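Local coordinates for protein extracellular ligand-binding receptor (PDB 5ERE) that probably acts as an extracellular sensory receptor, binding 2-oxo-4-methylpentanoic acid in its periplasmic binding protein domain, at residues S12-I17 with S71-S76; S94-R99 with D135-S140. All coordinates share one frame; numbering follows the deposited sequence.

Contact 1: residues S12-I17 with S71-S76. With COI (2-oxo-4-methylpentanoic acid), chain B.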
loop_
_atom_site.group_PDB
_atom_site.type_symbol
_atom_site.label_atom_id
_atom_site.label_comp_id
_atom_site.label_asym_id
_atom_site.label_seq_id
_atom_site.Cartn_x
_atom_site.Cartn_y
_atom_site.Cartn_z
ATOM N N SER A 12 -25.722 0.693 -19.170
ATOM C CA SER A 12 -25.504 0.698 -17.739
ATOM C C SER A 12 -25.164 2.114 -17.280
ATOM O O SER A 12 -24.996 3.027 -18.109
ATOM C CB SER A 12 -24.387 -0.279 -17.346
ATOM O OG SER A 12 -23.120 0.353 -17.279
ATOM N N ALA A 13 -25.084 2.288 -15.956
ATOM C CA ALA A 13 -24.620 3.547 -15.351
ATOM C C ALA A 13 -23.153 3.914 -15.744
ATOM O O ALA A 13 -22.706 5.060 -15.578
ATOM C CB ALA A 13 -24.741 3.449 -13.864
ATOM N N PHE A 14 -22.404 2.926 -16.222
ATOM C CA PHE A 14 -20.972 3.127 -16.519
ATOM C C PHE A 14 -20.708 3.211 -18.023
ATOM O O PHE A 14 -19.606 2.906 -18.520
ATOM C CB PHE A 14 -20.184 2.019 -15.817
ATOM C CG PHE A 14 -20.633 1.834 -14.381
ATOM C CD1 PHE A 14 -20.399 2.839 -13.460
ATOM C CD2 PHE A 14 -21.319 0.686 -13.972
ATOM C CE1 PHE A 14 -20.830 2.712 -12.129
ATOM C CE2 PHE A 14 -21.770 0.549 -12.630
ATOM C CZ PHE A 14 -21.513 1.558 -11.719
ATOM N N GLU A 15 -21.723 3.703 -18.727
ATOM C CA GLU A 15 -21.666 3.960 -20.162
ATOM C C GLU A 15 -20.408 4.744 -20.534
ATOM O O GLU A 15 -19.721 4.372 -21.486
ATOM C CB GLU A 15 -22.917 4.724 -20.629
ATOM C CG GLU A 15 -23.058 4.848 -22.148
ATOM C CD GLU A 15 -24.392 5.436 -22.567
ATOM O OE1 GLU A 15 -24.945 6.268 -21.809
ATOM O OE2 GLU A 15 -24.888 5.054 -23.652
ATOM N N ASP A 16 -20.087 5.779 -19.752
ATOM C CA ASP A 16 -18.984 6.675 -20.058
ATOM C C ASP A 16 -17.632 5.959 -19.981
ATOM O O ASP A 16 -16.758 6.206 -20.802
ATOM C CB ASP A 16 -18.992 7.909 -19.140
ATOM C CG ASP A 16 -18.522 7.604 -17.710
ATOM O OD1 ASP A 16 -19.104 6.705 -17.050
ATOM O OD2 ASP A 16 -17.568 8.267 -17.234
ATOM N N ILE A 17 -17.482 5.074 -19.011
ATOM C CA ILE A 17 -16.272 4.269 -18.858
ATOM C C ILE A 17 -16.150 3.321 -20.052
ATOM O O ILE A 17 -15.079 3.196 -20.671
ATOM C CB ILE A 17 -16.310 3.503 -17.519
ATOM C CG1 ILE A 17 -16.014 4.481 -16.368
ATOM C CG2 ILE A 17 -15.333 2.294 -17.485
ATOM C CD1 ILE A 17 -16.528 4.000 -15.016
ATOM N N SER A 71 -15.413 -4.753 -15.728
ATOM C CA SER A 71 -16.208 -4.683 -14.474
ATOM C C SER A 71 -15.958 -5.929 -13.633
ATOM O O SER A 71 -15.781 -7.025 -14.156
ATOM C CB SER A 71 -17.718 -4.498 -14.706
ATOM O OG SER A 71 -18.346 -5.719 -15.013
ATOM N N SER A 72 -15.861 -5.729 -12.325
ATOM C CA SER A 72 -15.637 -6.827 -11.381
ATOM C C SER A 72 -16.713 -7.905 -11.483
ATOM O O SER A 72 -16.409 -9.088 -11.361
ATOM C CB SER A 72 -15.572 -6.285 -9.956
ATOM O OG SER A 72 -14.526 -5.330 -9.864
ATOM N N TRP A 73 -17.953 -7.502 -11.755
ATOM C CA TRP A 73 -19.042 -8.476 -11.837
ATOM C C TRP A 73 -19.041 -9.246 -13.140
ATOM O O TRP A 73 -19.183 -10.475 -13.133
ATOM C CB TRP A 73 -20.419 -7.805 -11.624
ATOM C CG TRP A 73 -20.675 -6.516 -12.356
ATOM C CD1 TRP A 73 -21.432 -6.347 -13.478
ATOM C CD2 TRP A 73 -20.208 -5.212 -11.990
ATOM N NE1 TRP A 73 -21.447 -5.029 -13.845
ATOM C CE2 TRP A 73 -20.702 -4.312 -12.941
ATOM C CE3 TRP A 73 -19.406 -4.723 -10.947
ATOM C CZ2 TRP A 73 -20.432 -2.951 -12.889
ATOM C CZ3 TRP A 73 -19.131 -3.365 -10.901
ATOM C CH2 TRP A 73 -19.638 -2.504 -11.868
ATOM N N ALA A 74 -18.871 -8.559 -14.267
ATOM C CA ALA A 74 -18.749 -9.287 -15.520
ATOM C C ALA A 74 -17.550 -10.250 -15.437
ATOM O O ALA A 74 -17.626 -11.415 -15.843
ATOM C CB ALA A 74 -18.594 -8.354 -16.682
ATOM N N SER A 75 -16.449 -9.772 -14.875
ATOM C CA SER A 75 -15.216 -10.527 -14.928
ATOM C C SER A 75 -15.294 -11.746 -13.998
ATOM O O SER A 75 -14.794 -12.808 -14.336
ATOM C CB SER A 75 -14.007 -9.645 -14.568
ATOM O OG SER A 75 -13.687 -8.713 -15.615
ATOM N N SER A 76 -15.916 -11.596 -12.831
ATOM C CA SER A 76 -16.011 -12.708 -11.900
ATOM C C SER A 76 -16.888 -13.831 -12.485
ATOM O O SER A 76 -16.580 -15.001 -12.319
ATOM C CB SER A 76 -16.540 -12.221 -10.549
ATOM O OG SER A 76 -15.498 -11.597 -9.813
HETATM C C1 COI B . -14.431 -2.354 -10.988
HETATM O O1 COI B . -15.277 -3.287 -10.972
HETATM O O2 COI B . -13.330 -2.437 -10.387
HETATM C C2 COI B . -14.734 -1.143 -11.802
HETATM O O3 COI B . -13.959 -0.205 -11.817
HETATM C C3 COI B . -16.013 -1.196 -12.603
HETATM C C4 COI B . -16.288 0.129 -13.220
HETATM C C5 COI B . -17.163 -0.112 -14.432
HETATM C C6 COI B . -16.971 0.943 -12.130
#
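Phe-14 and Trp-73 meet across two backbones that stay well apart: the closest CA atoms, those of Phe-14 and Ser-71, lie 9.4 Å from each other. A type I turn spans Ser-12 to Glu-15, and the OG of Ser-12 takes the N-H of Phe-14 in an ST turn. Ser-71 is the N-cap of the other helix; its OG accepts from Ala-74 N at 3.0 Å.

CE2 of Phe-14 comes to 3.8 Å from CZ2 of Trp-73. The ring planes are inclined at 51° and the rings meet obliquely. With CG of Trp-73 between its backbone N and carbonyl carbon (chi1 45°), the six-membered ring is placed against CE2 and CD2 of Phe-14. One face of the Phe-14 ring receives the ligand methyl C6, near the rim; Ala-13 CB covers the opposite face. Phe-14 lines the branched end of the ligand, while Trp-73 runs alongside its C3 and carboxylate O1. At the polar end, Ser-72 N donates to O1 at 2.9 Å. It is a backbone N-H in the first turn of helix 72-84, whose dipole would probably favour the carboxylate. Ser-72 OG accepts from Ala-96 N; it also lies 2.4 Å from ligand O1, too short for the details of that bond to be trusted.

The segments lead from strands 3-8 and 64-70 of the parallel sheet into helices 15-32 and 72-84, at the ligand pocket of the periplasmic binding protein domain. Met-134 of strand 129-134 touches both rings, and Val-47 of helix 47-60 packs on Trp-73.

Contact 2: residues S94-R99 with D135-S140; sequences SAALKR and DNNLGS. With COI (2-oxo-4-methylpentanoic acid), chain B; EDO (1,2-ethanediol), chain G.
Ala-96 and Leu-138 form a small, mainly apolar contact across the ligand cleft of the periplasmic binding protein fold. The loop after strand 88-92 meets the first turn of helix 137-149 here. The backbones come close, with the CA atoms of Ala-96 and Leu-138 5.2 Å apart. The loop makes a type I turn from Ser-94 to Leu-97, and the methyl of Ala-96 points at the helix start, with CB 3.8 Å from Leu-138 CA.

Leu-138 has CG anti to its backbone N (chi1 -180°) and spreads its two methyls over one face of the ligand carboxylate. CD1 also touches Ala-95 CB at 3.9 Å, and CD2 lies 3.7 Å from the carboxylate carbon C1. Ala-95 N donates to ligand O2 at 2.8 Å, a fairly straight bond at 159°. The carboxylate is thus hydrogen-bonded by Ala-95 N as well as by Ser-72 N.

Asn-136 caps the helix through weak bonds from Leu-138 N and Gly-139 N to its OD1. The amide of Asn-137 has its main partner in Ser-72 O, which accepts from ND2. Its approach to the loop is less direct: a water donates to Ala-96 O at 2.6 Å and accepts a weak, 3.5 Å bond from Asn-137 ND2.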
loop_
_atom_site.group_PDB
_atom_site.type_symbol
_atom_site.label_atom_id
_atom_site.label_comp_id
_atom_site.label_asym_id
_atom_site.label_seq_id
_atom_site.Cartn_x
_atom_site.Cartn_y
_atom_site.Cartn_z
ATOM N N SER A 94 -11.560 -4.084 -13.087
ATOM C CA SER A 94 -12.038 -5.228 -12.308
ATOM C C SER A 94 -11.325 -5.391 -10.965
ATOM O O SER A 94 -10.702 -6.429 -10.736
ATOM C CB SER A 94 -11.862 -6.530 -13.102
ATOM O OG SER A 94 -12.688 -6.609 -14.252
ATOM N N ALA A 95 -11.412 -4.415 -10.058
ATOM C CA ALA A 95 -10.738 -4.590 -8.747
ATOM C C ALA A 95 -11.274 -5.746 -7.844
ATOM O O ALA A 95 -10.555 -6.219 -6.966
ATOM C CB ALA A 95 -10.795 -3.328 -7.972
ATOM N N ALA A 96 -12.523 -6.169 -8.003
ATOM C CA ALA A 96 -13.072 -7.213 -7.100
ATOM C C ALA A 96 -13.243 -8.535 -7.849
ATOM O O ALA A 96 -14.222 -9.241 -7.686
ATOM C CB ALA A 96 -14.418 -6.768 -6.453
ATOM N N LEU A 97 -12.254 -8.881 -8.652
ATOM C CA LEU A 97 -12.222 -10.180 -9.308
ATOM C C LEU A 97 -12.117 -11.326 -8.289
ATOM O O LEU A 97 -11.270 -11.298 -7.391
ATOM C CB LEU A 97 -11.042 -10.243 -10.291
ATOM C CG LEU A 97 -10.737 -11.622 -10.875
ATOM C CD1 LEU A 97 -11.871 -12.080 -11.779
ATOM C CD2 LEU A 97 -9.405 -11.596 -11.641
ATOM N N LYS A 98 -12.961 -12.346 -8.454
ATOM C CA LYS A 98 -12.878 -13.550 -7.636
ATOM C C LYS A 98 -12.316 -14.719 -8.462
ATOM O O LYS A 98 -12.942 -15.160 -9.424
ATOM C CB LYS A 98 -14.263 -13.890 -7.054
ATOM N N ARG A 99 -11.126 -15.196 -8.092
ATOM C CA ARG A 99 -10.451 -16.302 -8.796
ATOM C C ARG A 99 -10.718 -17.675 -8.182
ATOM O O ARG A 99 -10.606 -17.849 -6.976
ATOM C CB ARG A 99 -8.929 -16.094 -8.808
ATOM C CG ARG A 99 -8.424 -14.777 -9.401
ATOM C CD ARG A 99 -6.903 -14.629 -9.193
ATOM N NE ARG A 99 -6.325 -13.579 -10.033
ATOM C CZ ARG A 99 -6.220 -13.679 -11.352
ATOM N NH1 ARG A 99 -6.658 -14.786 -11.957
ATOM N NH2 ARG A 99 -5.694 -12.676 -12.069
ATOM N N ASP A 135 -24.365 -1.282 -5.544
ATOM C CA ASP A 135 -24.823 -2.635 -5.230
ATOM C C ASP A 135 -24.367 -3.690 -6.252
ATOM O O ASP A 135 -25.150 -4.179 -7.070
ATOM C CB ASP A 135 -26.358 -2.655 -5.101
ATOM C CG ASP A 135 -26.887 -4.005 -4.608
ATOM O OD1 ASP A 135 -26.254 -4.622 -3.718
ATOM O OD2 ASP A 135 -27.935 -4.456 -5.115
ATOM N N ASN A 136 -23.092 -4.054 -6.176
ATOM C CA ASN A 136 -22.561 -5.156 -6.947
ATOM C C ASN A 136 -21.334 -5.662 -6.220
ATOM O O ASN A 136 -21.010 -5.139 -5.158
ATOM C CB ASN A 136 -22.235 -4.716 -8.381
ATOM C CG ASN A 136 -21.409 -3.447 -8.432
ATOM O OD1 ASN A 136 -20.400 -3.316 -7.742
ATOM N ND2 ASN A 136 -21.841 -2.503 -9.248
ATOM N N ASN A 137 -20.627 -6.648 -6.778
ATOM C CA ASN A 137 -19.546 -7.258 -6.017
ATOM C C ASN A 137 -18.354 -6.290 -5.768
ATOM O O ASN A 137 -17.559 -6.518 -4.863
ATOM C CB ASN A 137 -19.068 -8.561 -6.691
ATOM C CG ASN A 137 -18.353 -8.319 -8.045
ATOM O OD1 ASN A 137 -18.615 -7.344 -8.729
ATOM N ND2 ASN A 137 -17.486 -9.239 -8.434
ATOM N N LEU A 138 -18.241 -5.192 -6.512
ATOM C CA LEU A 138 -17.221 -4.211 -6.159
ATOM C C LEU A 138 -17.623 -3.484 -4.872
ATOM O O LEU A 138 -16.817 -3.345 -3.957
ATOM C CB LEU A 138 -16.984 -3.188 -7.290
ATOM C CG LEU A 138 -15.906 -2.123 -6.988
ATOM C CD1 LEU A 138 -14.486 -2.690 -7.035
ATOM C CD2 LEU A 138 -15.987 -0.935 -7.939
ATOM N N GLY A 139 -18.850 -2.982 -4.824
ATOM C CA GLY A 139 -19.345 -2.320 -3.625
ATOM C C GLY A 139 -19.254 -3.237 -2.420
ATOM O O GLY A 139 -18.714 -2.880 -1.373
ATOM N N SER A 140 -19.751 -4.450 -2.576
ATOM C CA SER A 140 -19.861 -5.343 -1.425
ATOM C C SER A 140 -18.460 -5.747 -0.955
ATOM O O SER A 140 -18.207 -5.909 0.235
ATOM C CB SER A 140 -20.711 -6.563 -1.780
ATOM O OG SER A 140 -19.992 -7.442 -2.617
HETATM C C1 COI B . -14.431 -2.354 -10.988
HETATM O O1 COI B . -15.277 -3.287 -10.972
HETATM O O2 COI B . -13.330 -2.437 -10.387
HETATM C C2 COI B . -14.734 -1.143 -11.802
HETATM O O3 COI B . -13.959 -0.205 -11.817
HETATM C C3 COI B . -16.013 -1.196 -12.603
HETATM C C4 COI B . -16.288 0.129 -13.220
HETATM C C5 COI B . -17.163 -0.112 -14.432
HETATM C C6 COI B . -16.971 0.943 -12.130
HETATM C C1 EDO G . -8.775 -8.708 -4.255
HETATM O O1 EDO G . -9.001 -7.664 -3.298
HETATM C C2 EDO G . -10.075 -8.899 -5.009
HETATM O O2 EDO G . -9.817 -9.020 -6.410
HETATM O O HOH W 1 -15.532 -10.549 -5.871
#

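Contact 1 closes before contact 2 opens along the chain, and their centres are about 10 Å apart. Both lie in the periplasmic binding protein region and touch the same ligand. Segments 12-17, 71-76 and 94-99 follow strands 3-8, 64-70 and 88-92 of the parallel sheet. Segment 135-140 follows strand 129-134 of the other, mixed sheet. The contacts join directly where Ser-75 OG meets Ser-94 OG, at 2.7 Å, in a probable hydrogen bond. Contact 1 lies wholly on the first sheet's side; contact 2 joins that side to the helix after strand 129-134, consistent with a cleft closed around its ligand.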